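Local coordinates for putative sulfurtransferase DsrE (Allochromatium vinosum, PDB 2HY5), which probably carries and transfers persulfide sulfur on an active-site cysteine during oxidation of intracellular sulfur, working in a complex with DsrF and DsrH, at the interface of chains A and B and the interface of chains A and C. Coordinates in Å, arbitrary orientation; residue numbers count along the deposited sequence, not the author numbering. Chains: chain A, Putative sulfurtransferase dsrE; chain B, DsrH; chain C, Intracellular sulfur oxidation protein dsrF.

Contact 1: the interface of chains A and B. Residues chain A 3, 23, 26-27, 30, 32, 126, 128; chain B 85-86, 88-89, 92-93.
Helix 16-29 of DsrE, the loop after it and residues of strands 2-7 and 124-128 receive helix 85-94 of DsrH. Chain A belongs to the DsrE/TusD family and chain B is DsrH-like, so this is a contact between different subunits of the DsrEFH complex, and it is largely apolar. B:Val89 sits at its middle with its two methyls divided. CG2 lies over one face of the A:Phe23 ring, 3.9 Å from the ring centroid, and also touches A:Ala26 and A:Ala27. CG1, anti to the backbone N (chi1 171°), meets A:His32 CD2 tip to tip at 3.7 Å and the CD methylene of A:Lys30. A:Phe23, with CG likewise anti to its backbone N, points its CD1-CE1 edge at the centre of the B:Phe88 ring; the planes stand 71° apart. B:Thr92 holds its hydroxyl flanked by its own backbone N and carbonyl carbon (chi1 64°). From there OG1 donates to the helix carbonyl B:Val89 O at 2.6 Å, on a lone pair in the carbonyl plane, while CG2 packs on the rim of A:Phe23. A:Phe3 CZ rests on the B:Thr93 methyl CG2 at 3.6 Å. Water 1 joins A:His32 NE2, 2.8 Å away, to B:Thr93 OG1.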
# COMPACT_ATOMS: atom_id res chain seq x y z
N PHE A 3 12.78 -15.61 -17.63
CA PHE A 3 12.14 -14.94 -16.50
C PHE A 3 10.62 -14.91 -16.57
O PHE A 3 10.04 -14.84 -17.64
CB PHE A 3 12.58 -13.48 -16.42
CG PHE A 3 13.97 -13.28 -15.92
CD1 PHE A 3 14.25 -13.31 -14.56
CD2 PHE A 3 15.01 -13.05 -16.81
CE1 PHE A 3 15.55 -13.12 -14.09
CE2 PHE A 3 16.31 -12.86 -16.36
CZ PHE A 3 16.58 -12.89 -14.99
N PHE A 23 13.53 -3.41 -14.97
CA PHE A 23 14.16 -4.72 -14.82
C PHE A 23 14.02 -5.50 -16.12
O PHE A 23 14.98 -6.08 -16.62
CB PHE A 23 13.51 -5.52 -13.69
CG PHE A 23 14.14 -6.86 -13.45
CD1 PHE A 23 15.19 -7.00 -12.55
CD2 PHE A 23 13.71 -7.98 -14.16
CE1 PHE A 23 15.80 -8.23 -12.35
CE2 PHE A 23 14.31 -9.22 -13.97
CZ PHE A 23 15.36 -9.35 -13.06
N ALA A 26 16.20 -4.13 -18.90
CA ALA A 26 17.60 -4.47 -18.68
C ALA A 26 17.88 -5.94 -18.97
O ALA A 26 18.92 -6.30 -19.52
CB ALA A 26 18.01 -4.12 -17.25
N ALA A 27 16.94 -6.80 -18.59
CA ALA A 27 17.08 -8.24 -18.79
C ALA A 27 17.02 -8.55 -20.28
O ALA A 27 17.80 -9.36 -20.78
CB ALA A 27 15.98 -8.97 -18.06
N LYS A 30 20.07 -7.79 -22.23
CA LYS A 30 21.14 -8.74 -21.92
C LYS A 30 20.95 -10.05 -22.67
O LYS A 30 21.79 -10.95 -22.60
CB LYS A 30 21.18 -9.03 -20.42
CG LYS A 30 21.97 -8.04 -19.59
CD LYS A 30 21.83 -8.37 -18.12
CE LYS A 30 22.87 -7.65 -17.29
NZ LYS A 30 24.24 -8.13 -17.60
N HIS A 32 18.34 -12.11 -22.17
CA HIS A 32 17.54 -13.05 -21.39
C HIS A 32 16.13 -13.05 -21.94
O HIS A 32 15.66 -12.06 -22.51
CB HIS A 32 17.50 -12.66 -19.91
CG HIS A 32 18.81 -12.82 -19.21
ND1 HIS A 32 19.49 -14.02 -19.18
CD2 HIS A 32 19.55 -11.95 -18.49
CE1 HIS A 32 20.60 -13.88 -18.47
NE2 HIS A 32 20.66 -12.63 -18.04
N VAL A 126 10.34 -13.25 -10.66
CA VAL A 126 10.64 -11.99 -10.00
C VAL A 126 9.33 -11.23 -9.80
O VAL A 126 8.67 -10.86 -10.77
CB VAL A 126 11.63 -11.16 -10.83
CG1 VAL A 126 12.10 -9.96 -10.03
CG2 VAL A 126 12.81 -12.02 -11.23
N PHE A 128 7.12 -8.02 -8.28
CA PHE A 128 7.21 -6.60 -7.96
C PHE A 128 5.89 -6.18 -7.34
O PHE A 128 4.84 -6.30 -7.96
CB PHE A 128 7.48 -5.78 -9.23
CG PHE A 128 8.82 -6.04 -9.84
CD1 PHE A 128 9.02 -7.14 -10.68
CD2 PHE A 128 9.90 -5.22 -9.55
CE1 PHE A 128 10.28 -7.41 -11.22
CE2 PHE A 128 11.18 -5.48 -10.08
CZ PHE A 128 11.36 -6.58 -10.92
N TYR B 85 20.30 -1.34 -12.81
CA TYR B 85 19.32 -2.36 -13.17
C TYR B 85 19.96 -3.58 -13.82
O TYR B 85 19.51 -4.71 -13.61
CB TYR B 85 18.24 -1.77 -14.07
CG TYR B 85 17.20 -0.98 -13.29
CD1 TYR B 85 17.16 0.42 -13.36
CD2 TYR B 85 16.27 -1.63 -12.48
CE1 TYR B 85 16.21 1.15 -12.63
CE2 TYR B 85 15.32 -0.91 -11.75
CZ TYR B 85 15.30 0.47 -11.83
OH TYR B 85 14.36 1.19 -11.12
N ALA B 86 21.02 -3.37 -14.60
CA ALA B 86 21.70 -4.50 -15.23
C ALA B 86 22.30 -5.37 -14.13
O ALA B 86 22.29 -6.59 -14.23
CB ALA B 86 22.79 -4.00 -16.19
N PHE B 88 21.14 -5.65 -11.13
CA PHE B 88 19.98 -6.25 -10.46
C PHE B 88 19.67 -7.55 -11.20
O PHE B 88 19.48 -8.61 -10.60
CB PHE B 88 18.82 -5.25 -10.55
CG PHE B 88 17.56 -5.65 -9.80
CD1 PHE B 88 16.54 -4.71 -9.64
CD2 PHE B 88 17.37 -6.94 -9.31
CE1 PHE B 88 15.34 -5.06 -9.01
CE2 PHE B 88 16.18 -7.29 -8.68
CZ PHE B 88 15.16 -6.35 -8.53
N VAL B 89 19.63 -7.47 -12.53
CA VAL B 89 19.36 -8.65 -13.34
C VAL B 89 20.43 -9.72 -13.11
O VAL B 89 20.10 -10.90 -12.96
CB VAL B 89 19.33 -8.29 -14.84
CG1 VAL B 89 19.28 -9.57 -15.69
CG2 VAL B 89 18.11 -7.43 -15.13
N THR B 92 19.85 -11.73 -9.95
CA THR B 92 18.79 -12.73 -10.00
C THR B 92 19.24 -14.01 -10.71
O THR B 92 18.73 -15.09 -10.41
CB THR B 92 17.52 -12.21 -10.72
OG1 THR B 92 17.82 -11.93 -12.09
CG2 THR B 92 17.01 -10.95 -10.03
N THR B 93 20.17 -13.89 -11.65
CA THR B 93 20.65 -15.07 -12.38
C THR B 93 21.82 -15.75 -11.67
O THR B 93 22.01 -16.96 -11.80
CB THR B 93 21.07 -14.73 -13.83
OG1 THR B 93 22.12 -13.75 -13.83
CG2 THR B 93 19.88 -14.18 -14.60
O HOH W 1 22.45 -11.89 -16.09

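Contact 2: the interface of chains A and C. Residues chain A 6, 40, 112-113, 115-116, 119, 125; chain C 8, 27-28, 31-32, 35, 134.
Apolar packing carries this face between DsrE and DsrF, the latter of the DsrF/TusC family; no nitrogen or oxygen of one chain comes within bonding distance of one on the other. Helix 113-121 of chain A, with A:Leu112 just before it, strand 124-128 and the loop residue A:Tyr40, packs against strand 7-12, helix 21-32, the 3-10 turn 33-35 and strand 132-135 of chain C. Two methyl-on-ring contacts stand out. A:Val116 CG1, anti to its backbone N (chi1 178°), lies over a face of C:Phe35, 3.8 Å from the ring centroid. C:Phe134 offers a face to A:Leu125 CD2, 4.0 Å from its centroid, while the ring's CE1 corner meets A:Leu115 tip to tip. Aliphatic contacts fill in between. The C:Val28 methyl CG2 touches A:Leu112 CD2 at 3.6 Å and A:Tyr40 CE2, standing above the tyrosine ring plane but beyond its rim, on the same side as A:Leu112 CD1. C:Ile31 CG2 presses on A:Gly113 CA at 3.6 Å; the lack of a side chain there probably allows this approach. A:Ala119 probably suits its spot by small size: its CB meets two ring tips, C:Phe134 CZ at 3.6 Å and C:Phe8 CZ at 3.7 Å.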
# COMPACT_ATOMS: atom_id res chain seq x y z
N GLN A 6 6.04 -10.87 -12.29
CA GLN A 6 4.72 -10.66 -11.71
C GLN A 6 4.66 -9.24 -11.17
O GLN A 6 5.57 -8.81 -10.45
CB GLN A 6 4.49 -11.67 -10.57
CG GLN A 6 3.06 -11.70 -10.03
CD GLN A 6 2.93 -12.58 -8.80
OE1 GLN A 6 3.52 -13.66 -8.73
NE2 GLN A 6 2.13 -12.14 -7.84
N TYR A 40 -1.26 -9.01 -11.71
CA TYR A 40 -2.21 -9.53 -10.73
C TYR A 40 -2.58 -8.42 -9.73
O TYR A 40 -1.92 -7.39 -9.68
CB TYR A 40 -1.61 -10.73 -10.00
CG TYR A 40 -2.61 -11.57 -9.26
CD1 TYR A 40 -3.84 -11.89 -9.84
CD2 TYR A 40 -2.33 -12.08 -7.99
CE1 TYR A 40 -4.76 -12.69 -9.17
CE2 TYR A 40 -3.25 -12.89 -7.32
CZ TYR A 40 -4.46 -13.19 -7.92
OH TYR A 40 -5.38 -13.98 -7.27
N LEU A 112 -5.39 -17.32 -14.11
CA LEU A 112 -4.31 -17.26 -13.15
C LEU A 112 -3.33 -18.41 -13.40
O LEU A 112 -2.16 -18.34 -13.02
CB LEU A 112 -4.88 -17.33 -11.73
CG LEU A 112 -4.04 -16.85 -10.55
CD1 LEU A 112 -3.48 -15.47 -10.83
CD2 LEU A 112 -4.91 -16.83 -9.29
N GLY A 113 -3.82 -19.47 -14.04
CA GLY A 113 -2.97 -20.60 -14.34
C GLY A 113 -1.79 -20.23 -15.23
O GLY A 113 -0.77 -20.93 -15.25
N LEU A 115 0.06 -17.75 -14.77
CA LEU A 115 1.11 -17.28 -13.88
C LEU A 115 1.89 -18.48 -13.36
O LEU A 115 3.12 -18.53 -13.42
CB LEU A 115 0.52 -16.51 -12.69
CG LEU A 115 1.51 -16.17 -11.57
CD1 LEU A 115 2.59 -15.24 -12.10
CD2 LEU A 115 0.77 -15.52 -10.41
N VAL A 116 1.16 -19.46 -12.83
CA VAL A 116 1.79 -20.67 -12.31
C VAL A 116 2.56 -21.36 -13.43
O VAL A 116 3.68 -21.83 -13.24
CB VAL A 116 0.74 -21.63 -11.73
CG1 VAL A 116 1.41 -22.90 -11.23
CG2 VAL A 116 -0.02 -20.94 -10.60
N ALA A 119 5.82 -19.72 -13.93
CA ALA A 119 6.73 -20.01 -12.83
C ALA A 119 7.37 -21.37 -13.04
O ALA A 119 8.52 -21.59 -12.65
CB ALA A 119 5.96 -19.99 -11.50
N LEU A 125 11.45 -16.36 -11.00
CA LEU A 125 10.17 -15.66 -10.85
C LEU A 125 10.49 -14.41 -10.04
O LEU A 125 10.87 -14.51 -8.86
CB LEU A 125 9.16 -16.52 -10.09
CG LEU A 125 7.89 -15.78 -9.63
CD1 LEU A 125 7.06 -15.32 -10.83
CD2 LEU A 125 7.08 -16.72 -8.75
N PHE C 8 7.55 -24.94 -4.96
CA PHE C 8 6.96 -23.61 -4.88
C PHE C 8 6.56 -23.23 -3.46
O PHE C 8 5.91 -24.01 -2.77
CB PHE C 8 5.71 -23.52 -5.77
CG PHE C 8 6.00 -23.47 -7.24
CD1 PHE C 8 4.96 -23.59 -8.16
CD2 PHE C 8 7.29 -23.28 -7.71
CE1 PHE C 8 5.21 -23.53 -9.53
CE2 PHE C 8 7.55 -23.22 -9.08
CZ PHE C 8 6.51 -23.34 -9.99
N GLU C 27 -6.20 -17.55 -3.74
CA GLU C 27 -6.70 -17.92 -5.07
C GLU C 27 -5.61 -18.59 -5.91
O GLU C 27 -5.89 -19.54 -6.65
CB GLU C 27 -7.22 -16.68 -5.80
CG GLU C 27 -8.56 -16.16 -5.32
CD GLU C 27 -9.73 -16.93 -5.90
OE1 GLU C 27 -10.60 -16.30 -6.53
OE2 GLU C 27 -9.77 -18.17 -5.73
N VAL C 28 -4.38 -18.11 -5.79
CA VAL C 28 -3.26 -18.67 -6.55
C VAL C 28 -2.94 -20.09 -6.08
O VAL C 28 -2.65 -20.97 -6.90
CB VAL C 28 -1.99 -17.81 -6.41
CG1 VAL C 28 -0.87 -18.41 -7.27
CG2 VAL C 28 -2.27 -16.38 -6.86
N ILE C 31 -5.43 -22.48 -7.58
CA ILE C 31 -5.17 -22.64 -9.01
C ILE C 31 -3.92 -23.50 -9.25
O ILE C 31 -3.91 -24.37 -10.12
CB ILE C 31 -4.96 -21.26 -9.68
CG1 ILE C 31 -6.28 -20.50 -9.73
CG2 ILE C 31 -4.38 -21.43 -11.08
CD1 ILE C 31 -7.33 -21.13 -10.63
N GLY C 32 -2.88 -23.25 -8.46
CA GLY C 32 -1.64 -23.99 -8.62
C GLY C 32 -1.75 -25.48 -8.32
O GLY C 32 -0.90 -26.26 -8.73
N PHE C 35 -1.43 -28.15 -11.09
CA PHE C 35 -0.15 -28.33 -11.76
C PHE C 35 0.73 -29.39 -11.11
O PHE C 35 1.82 -29.68 -11.59
CB PHE C 35 0.60 -27.00 -11.84
CG PHE C 35 -0.07 -25.97 -12.70
CD1 PHE C 35 -1.19 -25.28 -12.25
CD2 PHE C 35 0.40 -25.71 -13.99
CE1 PHE C 35 -1.83 -24.34 -13.06
CE2 PHE C 35 -0.23 -24.78 -14.81
CZ PHE C 35 -1.35 -24.09 -14.34
N PHE C 134 6.25 -17.17 -4.39
CA PHE C 134 5.15 -16.28 -4.73
C PHE C 134 4.97 -15.34 -3.55
O PHE C 134 4.75 -15.80 -2.43
CB PHE C 134 3.87 -17.08 -4.95
CG PHE C 134 3.88 -17.89 -6.22
CD1 PHE C 134 3.50 -17.30 -7.42
CD2 PHE C 134 4.27 -19.22 -6.21
CE1 PHE C 134 3.50 -18.04 -8.60
CE2 PHE C 134 4.28 -19.96 -7.39
CZ PHE C 134 3.90 -19.37 -8.59

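Contact 3: the interface of chains A and B. Residues chain A 15-16, 19, 22, 128-129; chain B 8, 33-34, 65, 85.
The hydroxyl A:Ser19 OG is gripped by at least two partners, B:Glu34 OE2 and water 3. OG donates to B:Glu34 OE2 at 2.8 Å, coming in 26° above the carboxylate plane; with its one proton so used, the 3.4 Å approach of OG to A:Gln15 O is weak at best. Water 3 also binds B:Asp65 OD2 and B:Tyr85 OH. A:Gln15 reaches out extended, CG anti to the backbone N (chi1 -169°), so that amide NE2 gives B:Asp65 OD1 a nearly straight bond of 2.8 Å on the syn lone pair. That amide also stacks against the B:Glu34 carboxylate, their planes 23° apart. As second-shell support, B:Asp65 OD2 takes the backbone N of B:Glu34 at 2.7 Å, which probably helps fix the acid facing A:Ser19. B:Tyr85 turns a ring face to helix 16-29: the methylene A:Gln22 CB sits over its centre, 3.4 Å from the centroid, and water 4 links its hydroxyl to A:Gln15 NE2. An alanine here would remove both ring and hydroxyl and would probably loosen the hold on A:Gln22 and disturb waters 3 and 4. Water 2 joins the other carboxylate oxygen, B:Glu34 OE1, to A:Gly129 O. This polar edge likely sets the register of DsrE on DsrH within a complex that probably handles sulfur.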
# COMPACT_ATOMS: atom_id res chain seq x y z
N GLN A 15 5.64 2.32 -7.25
CA GLN A 15 6.74 2.24 -8.21
C GLN A 15 6.92 0.85 -8.82
O GLN A 15 7.64 0.69 -9.80
CB GLN A 15 8.04 2.66 -7.52
CG GLN A 15 9.21 2.86 -8.48
CD GLN A 15 10.49 3.22 -7.77
OE1 GLN A 15 10.49 3.58 -6.59
NE2 GLN A 15 11.60 3.14 -8.49
N ALA A 16 6.25 -0.15 -8.25
CA ALA A 16 6.33 -1.53 -8.72
C ALA A 16 6.34 -1.70 -10.24
O ALA A 16 7.26 -2.31 -10.78
CB ALA A 16 5.19 -2.36 -8.12
N SER A 19 9.54 -0.27 -11.69
CA SER A 19 10.69 -1.09 -11.36
C SER A 19 10.70 -2.35 -12.23
O SER A 19 11.75 -2.77 -12.72
CB SER A 19 10.66 -1.49 -9.89
OG SER A 19 10.77 -0.34 -9.07
N GLN A 22 11.82 -1.39 -15.81
CA GLN A 22 13.27 -1.18 -15.92
C GLN A 22 14.02 -2.50 -15.81
O GLN A 22 15.03 -2.70 -16.48
CB GLN A 22 13.76 -0.19 -14.85
CG GLN A 22 13.10 1.19 -14.93
CD GLN A 22 13.42 1.95 -16.21
OE1 GLN A 22 12.72 2.89 -16.59
NE2 GLN A 22 14.50 1.55 -16.87
N PHE A 128 7.12 -8.02 -8.28
CA PHE A 128 7.21 -6.60 -7.96
C PHE A 128 5.89 -6.18 -7.34
O PHE A 128 4.84 -6.30 -7.96
CB PHE A 128 7.48 -5.78 -9.23
CG PHE A 128 8.82 -6.04 -9.84
CD1 PHE A 128 9.02 -7.14 -10.68
CD2 PHE A 128 9.90 -5.22 -9.55
CE1 PHE A 128 10.28 -7.41 -11.22
CE2 PHE A 128 11.18 -5.48 -10.08
CZ PHE A 128 11.36 -6.58 -10.92
N GLY A 129 5.95 -5.68 -6.11
CA GLY A 129 4.73 -5.26 -5.45
C GLY A 129 4.97 -4.21 -4.40
O GLY A 129 5.90 -3.42 -4.51
N ASN B 8 11.89 -3.69 -0.91
CA ASN B 8 11.57 -2.42 -1.55
C ASN B 8 10.89 -1.39 -0.66
O ASN B 8 10.48 -0.34 -1.14
CB ASN B 8 10.68 -2.65 -2.77
CG ASN B 8 9.29 -3.14 -2.40
OD1 ASN B 8 8.33 -2.95 -3.15
ND2 ASN B 8 9.17 -3.77 -1.24
N PHE B 33 15.93 -1.82 -3.05
CA PHE B 33 15.56 -0.96 -4.16
C PHE B 33 14.29 -0.20 -3.80
O PHE B 33 13.67 -0.48 -2.78
CB PHE B 33 15.45 -1.75 -5.48
CG PHE B 33 14.27 -2.68 -5.58
CD1 PHE B 33 14.11 -3.74 -4.69
CD2 PHE B 33 13.34 -2.53 -6.60
CE1 PHE B 33 13.05 -4.63 -4.83
CE2 PHE B 33 12.28 -3.41 -6.75
CZ PHE B 33 12.13 -4.47 -5.86
N GLU B 34 13.93 0.79 -4.61
CA GLU B 34 12.78 1.62 -4.31
C GLU B 34 13.03 2.26 -2.95
O GLU B 34 14.14 2.72 -2.68
CB GLU B 34 11.48 0.80 -4.32
CG GLU B 34 11.06 0.37 -5.72
CD GLU B 34 9.73 -0.36 -5.76
OE1 GLU B 34 8.93 -0.18 -4.82
OE2 GLU B 34 9.49 -1.10 -6.73
N ASP B 65 17.65 4.18 -7.72
CA ASP B 65 16.73 4.60 -6.67
C ASP B 65 17.45 5.46 -5.64
O ASP B 65 16.87 6.41 -5.10
CB ASP B 65 16.07 3.38 -6.01
CG ASP B 65 14.87 2.86 -6.81
OD1 ASP B 65 14.04 3.70 -7.23
OD2 ASP B 65 14.75 1.63 -7.01
N TYR B 85 20.30 -1.34 -12.81
CA TYR B 85 19.32 -2.36 -13.17
C TYR B 85 19.96 -3.58 -13.82
O TYR B 85 19.51 -4.71 -13.61
CB TYR B 85 18.24 -1.77 -14.07
CG TYR B 85 17.20 -0.98 -13.29
CD1 TYR B 85 17.16 0.42 -13.36
CD2 TYR B 85 16.27 -1.63 -12.48
CE1 TYR B 85 16.21 1.15 -12.63
CE2 TYR B 85 15.32 -0.91 -11.75
CZ TYR B 85 15.30 0.47 -11.83
OH TYR B 85 14.36 1.19 -11.12
O HOH W 2 6.17 -0.62 -5.35
O HOH W 3 13.43 0.25 -8.95
O HOH W 4 11.92 2.67 -11.73

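Contact 1 and contact 3 are parts of one DsrE-DsrH interface: their centres lie about 12 Å apart, and both use helix 16-29 of chain A, A:Phe128 and B:Tyr85, so an apolar core continues into a polar, watered edge. Contact 2, about 20 Å from contact 1 and 21 Å from contact 3, joins DsrF through helix 113-121; strands 2-7 and 124-128 contribute to contacts 1 and 2 alike. DsrE thus bridges both partners in the deposited assembly, which holds two copies of each subunit. Contact 2 is centred about 9 Å from the probable persulfide cysteine, A:Cys78, nearest of these contacts.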